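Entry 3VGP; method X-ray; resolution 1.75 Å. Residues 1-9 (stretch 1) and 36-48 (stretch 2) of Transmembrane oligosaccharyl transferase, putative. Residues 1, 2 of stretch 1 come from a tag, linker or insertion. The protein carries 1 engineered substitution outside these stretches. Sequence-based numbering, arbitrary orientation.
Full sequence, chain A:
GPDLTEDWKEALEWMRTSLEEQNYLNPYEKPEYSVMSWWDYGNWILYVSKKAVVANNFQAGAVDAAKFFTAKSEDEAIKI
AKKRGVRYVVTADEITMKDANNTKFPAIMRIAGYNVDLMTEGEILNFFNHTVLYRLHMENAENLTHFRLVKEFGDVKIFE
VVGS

Stretch 1 1-9: GPDLTEDWK
Stretch 2 36-48: MSWWDYGNWILYV

Stretch 1 runs extended from Gly-1 through Leu-4 (phi/psi near -60/150 from Pro-2 on), then turns helical at Glu-6; Thr-5, chi1 p, caps that helix by accepting from Trp-8 N at OG1, 3.3 Å. It lies against a loop and the helix that begins at Tyr-41, burying 392 Å² in all. Two CA pairs set the register: Gly-1 CA to Gly-42 CA at 5.5 Å and Leu-4 CA to Asn-43 CA at 6.8 Å.

Met-36, a selenomethionine (-109/118), stays out of reach. Ser-37 (-151/170, chi1 t) points toward stretch 1, its OG 3.1 Å from Trp-8 CH2, obliquely to the indole; Trp-8 has chi1 -92° and chi2 106°. Trp-39 (-99/152, chi1 m, chi2 90°) starts sideways, but its end comes nearer, putting CZ3 4.1 Å from Leu-4 CD1.

Asp-40 (-101/134, chi1 t, chi2 -73°) caps the helix (Tyr-41 -48/-46, Gly-42 -56/-33, Asn-43 -82/-47): its OD1 accepts weakly from Gly-42 N at 2.7 Å, and Asn-43 N and Trp-44 N both donate to Asp-40 O at 3.0 Å. It also holds the amino terminus, Gly-1 N to Asp-40 OD1 in a salt bridge at 2.8 Å and Gly-1 N to Asp-40 OD2 weakly at 3.1 Å. Gly-1 is a tag residue, so this pairing belongs to the construct. With the backbones as they lie, an ideal CB on Gly-1 would clash with Asp-40 OD2 at 2.0 Å, and one on Gly-42 with Gly-1 N at 2.9 Å.

Asn-43 (chi1 m, chi2 163°) points toward stretch 1. Its ND2 donates a weak but fairly straight bond to tag residue Pro-2 O, 3.4 Å at 161°, while OD1 sits 3.0 Å from Leu-4 CD2. Tyr-47 (chi1 m, chi2 -92°) places CE2 3.9 Å from Leu-4 CD1. Polar bonds thus gather at the tag, while Leu-4 (chi1 m, chi2 t) is the apolar anchor, meeting Trp-39 and Tyr-47 through CD1.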

# COMPACT_ATOMS: atom_id res chain seq x y z
N GLY A 1 1.00 -14.24 -10.09
CA GLY A 1 -0.40 -14.53 -9.68
C GLY A 1 -1.40 -14.13 -10.74
O GLY A 1 -1.00 -13.74 -11.84
N PRO A 2 -2.71 -14.21 -10.46
CA PRO A 2 -3.74 -13.84 -11.43
C PRO A 2 -3.62 -12.39 -11.89
O PRO A 2 -3.11 -11.53 -11.17
CB PRO A 2 -5.04 -14.11 -10.67
CG PRO A 2 -4.65 -13.90 -9.24
CD PRO A 2 -3.31 -14.58 -9.17
N ASP A 3 -4.09 -12.12 -13.11
CA ASP A 3 -4.03 -10.77 -13.67
C ASP A 3 -4.73 -9.77 -12.77
O ASP A 3 -5.70 -10.11 -12.08
CB ASP A 3 -4.66 -10.76 -15.05
N LEU A 4 -4.24 -8.53 -12.77
CA LEU A 4 -4.84 -7.48 -11.97
C LEU A 4 -6.26 -7.23 -12.47
O LEU A 4 -6.52 -7.32 -13.67
CB LEU A 4 -4.04 -6.19 -12.08
CG LEU A 4 -2.66 -6.14 -11.41
CD1 LEU A 4 -1.96 -4.85 -11.78
CD2 LEU A 4 -2.83 -6.26 -9.90
N THR A 5 -7.16 -6.90 -11.55
CA THR A 5 -8.54 -6.63 -11.91
C THR A 5 -8.60 -5.32 -12.69
O THR A 5 -7.62 -4.57 -12.73
CB THR A 5 -9.44 -6.47 -10.67
OG1 THR A 5 -9.01 -5.33 -9.92
CG2 THR A 5 -9.36 -7.71 -9.78
N GLU A 6 -9.74 -5.05 -13.30
CA GLU A 6 -9.92 -3.83 -14.08
C GLU A 6 -9.79 -2.60 -13.19
O GLU A 6 -9.23 -1.59 -13.61
CB GLU A 6 -11.29 -3.84 -14.76
CG GLU A 6 -11.20 -3.66 -16.27
CD GLU A 6 -10.10 -4.49 -16.89
OE1 GLU A 6 -10.04 -5.71 -16.62
OE2 GLU A 6 -9.29 -3.93 -17.66
N ASP A 7 -10.31 -2.69 -11.97
CA ASP A 7 -10.22 -1.56 -11.04
C ASP A 7 -8.77 -1.26 -10.72
O ASP A 7 -8.38 -0.09 -10.62
CB ASP A 7 -10.97 -1.86 -9.75
CG ASP A 7 -12.47 -1.94 -9.94
OD1 ASP A 7 -13.01 -1.14 -10.74
OD2 ASP A 7 -13.11 -2.78 -9.29
N TRP A 8 -7.96 -2.30 -10.55
CA TRP A 8 -6.55 -2.10 -10.25
C TRP A 8 -5.83 -1.47 -11.44
O TRP A 8 -5.03 -0.55 -11.27
CB TRP A 8 -5.87 -3.41 -9.87
CG TRP A 8 -5.89 -3.68 -8.40
CD1 TRP A 8 -6.66 -4.58 -7.73
CD2 TRP A 8 -5.09 -3.01 -7.40
NE1 TRP A 8 -6.40 -4.52 -6.38
CE2 TRP A 8 -5.44 -3.56 -6.15
CE3 TRP A 8 -4.13 -2.00 -7.45
CZ2 TRP A 8 -4.86 -3.14 -4.96
CZ3 TRP A 8 -3.54 -1.58 -6.27
CH2 TRP A 8 -3.91 -2.15 -5.03
N LYS A 9 -6.10 -1.98 -12.64
CA LYS A 9 -5.47 -1.45 -13.84
C LYS A 9 -5.84 0.01 -14.03
O LYS A 9 -4.99 0.82 -14.40
CB LYS A 9 -5.88 -2.27 -15.07
CG LYS A 9 -5.27 -3.67 -15.10
CD LYS A 9 -5.67 -4.43 -16.36
CE LYS A 9 -5.01 -5.80 -16.41
NZ LYS A 9 -5.41 -6.57 -17.63
N MSE A 36 2.98 3.03 -3.23
CA MSE A 36 3.14 1.95 -2.27
C MSE A 36 1.88 1.11 -2.27
O MSE A 36 0.79 1.59 -1.94
CB MSE A 36 3.37 2.48 -0.86
CG MSE A 36 3.39 1.36 0.15
SE MSE A 36 3.72 2.02 1.89
CE MSE A 36 5.60 2.25 1.74
N SER A 37 2.02 -0.16 -2.63
CA SER A 37 0.89 -1.07 -2.67
C SER A 37 1.38 -2.48 -2.40
O SER A 37 2.59 -2.72 -2.36
CB SER A 37 0.23 -1.00 -4.06
OG SER A 37 -1.01 -1.69 -4.08
N TRP A 38 0.44 -3.41 -2.21
CA TRP A 38 0.79 -4.80 -1.96
C TRP A 38 0.76 -5.50 -3.30
O TRP A 38 -0.31 -5.77 -3.86
CB TRP A 38 -0.22 -5.45 -1.01
CG TRP A 38 0.19 -6.83 -0.60
CD1 TRP A 38 -0.47 -8.00 -0.86
CD2 TRP A 38 1.35 -7.19 0.16
NE1 TRP A 38 0.21 -9.06 -0.32
CE2 TRP A 38 1.33 -8.59 0.31
CE3 TRP A 38 2.40 -6.46 0.72
CZ2 TRP A 38 2.32 -9.28 1.00
CZ3 TRP A 38 3.39 -7.15 1.41
CH2 TRP A 38 3.35 -8.55 1.54
N TRP A 39 1.94 -5.81 -3.81
CA TRP A 39 2.07 -6.44 -5.11
C TRP A 39 2.29 -7.94 -5.13
O TRP A 39 2.84 -8.52 -4.21
CB TRP A 39 3.25 -5.83 -5.89
CG TRP A 39 3.05 -4.44 -6.35
CD1 TRP A 39 3.38 -3.29 -5.68
CD2 TRP A 39 2.51 -4.03 -7.61
NE1 TRP A 39 3.07 -2.19 -6.44
CE2 TRP A 39 2.53 -2.62 -7.63
CE3 TRP A 39 2.00 -4.72 -8.71
CZ2 TRP A 39 2.06 -1.88 -8.72
CZ3 TRP A 39 1.54 -3.99 -9.80
CH2 TRP A 39 1.57 -2.58 -9.80
N ASP A 40 1.83 -8.53 -6.23
CA ASP A 40 2.03 -9.94 -6.50
C ASP A 40 3.17 -9.81 -7.51
O ASP A 40 3.11 -8.96 -8.40
CB ASP A 40 0.81 -10.56 -7.18
CG ASP A 40 1.13 -11.89 -7.85
OD1 ASP A 40 1.78 -11.87 -8.91
OD2 ASP A 40 0.73 -12.94 -7.32
N TYR A 41 4.21 -10.61 -7.35
CA TYR A 41 5.36 -10.53 -8.25
C TYR A 41 4.99 -10.49 -9.73
O TYR A 41 5.52 -9.68 -10.49
CB TYR A 41 6.31 -11.69 -7.97
CG TYR A 41 7.58 -11.61 -8.78
CD1 TYR A 41 7.66 -12.19 -10.04
CD2 TYR A 41 8.70 -10.94 -8.28
CE1 TYR A 41 8.83 -12.09 -10.80
CE2 TYR A 41 9.87 -10.84 -9.03
CZ TYR A 41 9.92 -11.42 -10.29
OH TYR A 41 11.08 -11.33 -11.03
N GLY A 42 4.09 -11.38 -10.14
CA GLY A 42 3.69 -11.43 -11.54
C GLY A 42 3.16 -10.13 -12.10
O GLY A 42 3.34 -9.84 -13.28
N ASN A 43 2.49 -9.35 -11.26
CA ASN A 43 1.93 -8.07 -11.68
C ASN A 43 3.02 -6.98 -11.64
O ASN A 43 3.18 -6.20 -12.58
CB ASN A 43 0.79 -7.68 -10.74
CG ASN A 43 -0.32 -8.72 -10.69
OD1 ASN A 43 -1.14 -8.73 -9.77
ND2 ASN A 43 -0.35 -9.61 -11.67
N TRP A 44 3.76 -6.96 -10.53
CA TRP A 44 4.84 -6.00 -10.30
C TRP A 44 5.87 -5.95 -11.43
O TRP A 44 6.32 -4.87 -11.82
CB TRP A 44 5.53 -6.35 -8.97
CG TRP A 44 6.78 -5.57 -8.66
CD1 TRP A 44 6.86 -4.34 -8.08
CD2 TRP A 44 8.13 -5.99 -8.91
NE1 TRP A 44 8.18 -3.96 -7.96
CE2 TRP A 44 8.98 -4.96 -8.46
CE3 TRP A 44 8.70 -7.14 -9.47
CZ2 TRP A 44 10.37 -5.04 -8.56
CZ3 TRP A 44 10.09 -7.22 -9.57
CH2 TRP A 44 10.91 -6.17 -9.11
N ILE A 45 6.24 -7.11 -11.95
CA ILE A 45 7.23 -7.17 -13.01
C ILE A 45 6.85 -6.35 -14.24
O ILE A 45 7.72 -5.92 -15.01
CB ILE A 45 7.48 -8.64 -13.44
CG1 ILE A 45 8.70 -8.71 -14.36
CG2 ILE A 45 6.24 -9.20 -14.12
CD1 ILE A 45 10.00 -8.40 -13.66
N LEU A 46 5.55 -6.11 -14.41
CA LEU A 46 5.05 -5.34 -15.55
C LEU A 46 5.18 -3.83 -15.36
O LEU A 46 5.10 -3.07 -16.32
CB LEU A 46 3.58 -5.69 -15.80
CG LEU A 46 3.27 -7.17 -16.07
CD1 LEU A 46 1.76 -7.39 -16.04
CD2 LEU A 46 3.85 -7.57 -17.42
N TYR A 47 5.39 -3.40 -14.12
CA TYR A 47 5.50 -1.97 -13.84
C TYR A 47 6.89 -1.48 -13.43
O TYR A 47 7.17 -0.28 -13.50
CB TYR A 47 4.48 -1.60 -12.75
CG TYR A 47 3.04 -1.79 -13.18
CD1 TYR A 47 2.32 -0.74 -13.75
CD2 TYR A 47 2.42 -3.03 -13.07
CE1 TYR A 47 1.02 -0.92 -14.21
CE2 TYR A 47 1.11 -3.22 -13.53
CZ TYR A 47 0.42 -2.16 -14.09
OH TYR A 47 -0.87 -2.35 -14.55
N VAL A 48 7.76 -2.40 -13.02
CA VAL A 48 9.09 -2.01 -12.59
C VAL A 48 9.94 -1.47 -13.74
O VAL A 48 10.02 -2.08 -14.81
CB VAL A 48 9.82 -3.20 -11.89
CG1 VAL A 48 10.10 -4.31 -12.88
CG2 VAL A 48 11.10 -2.72 -11.23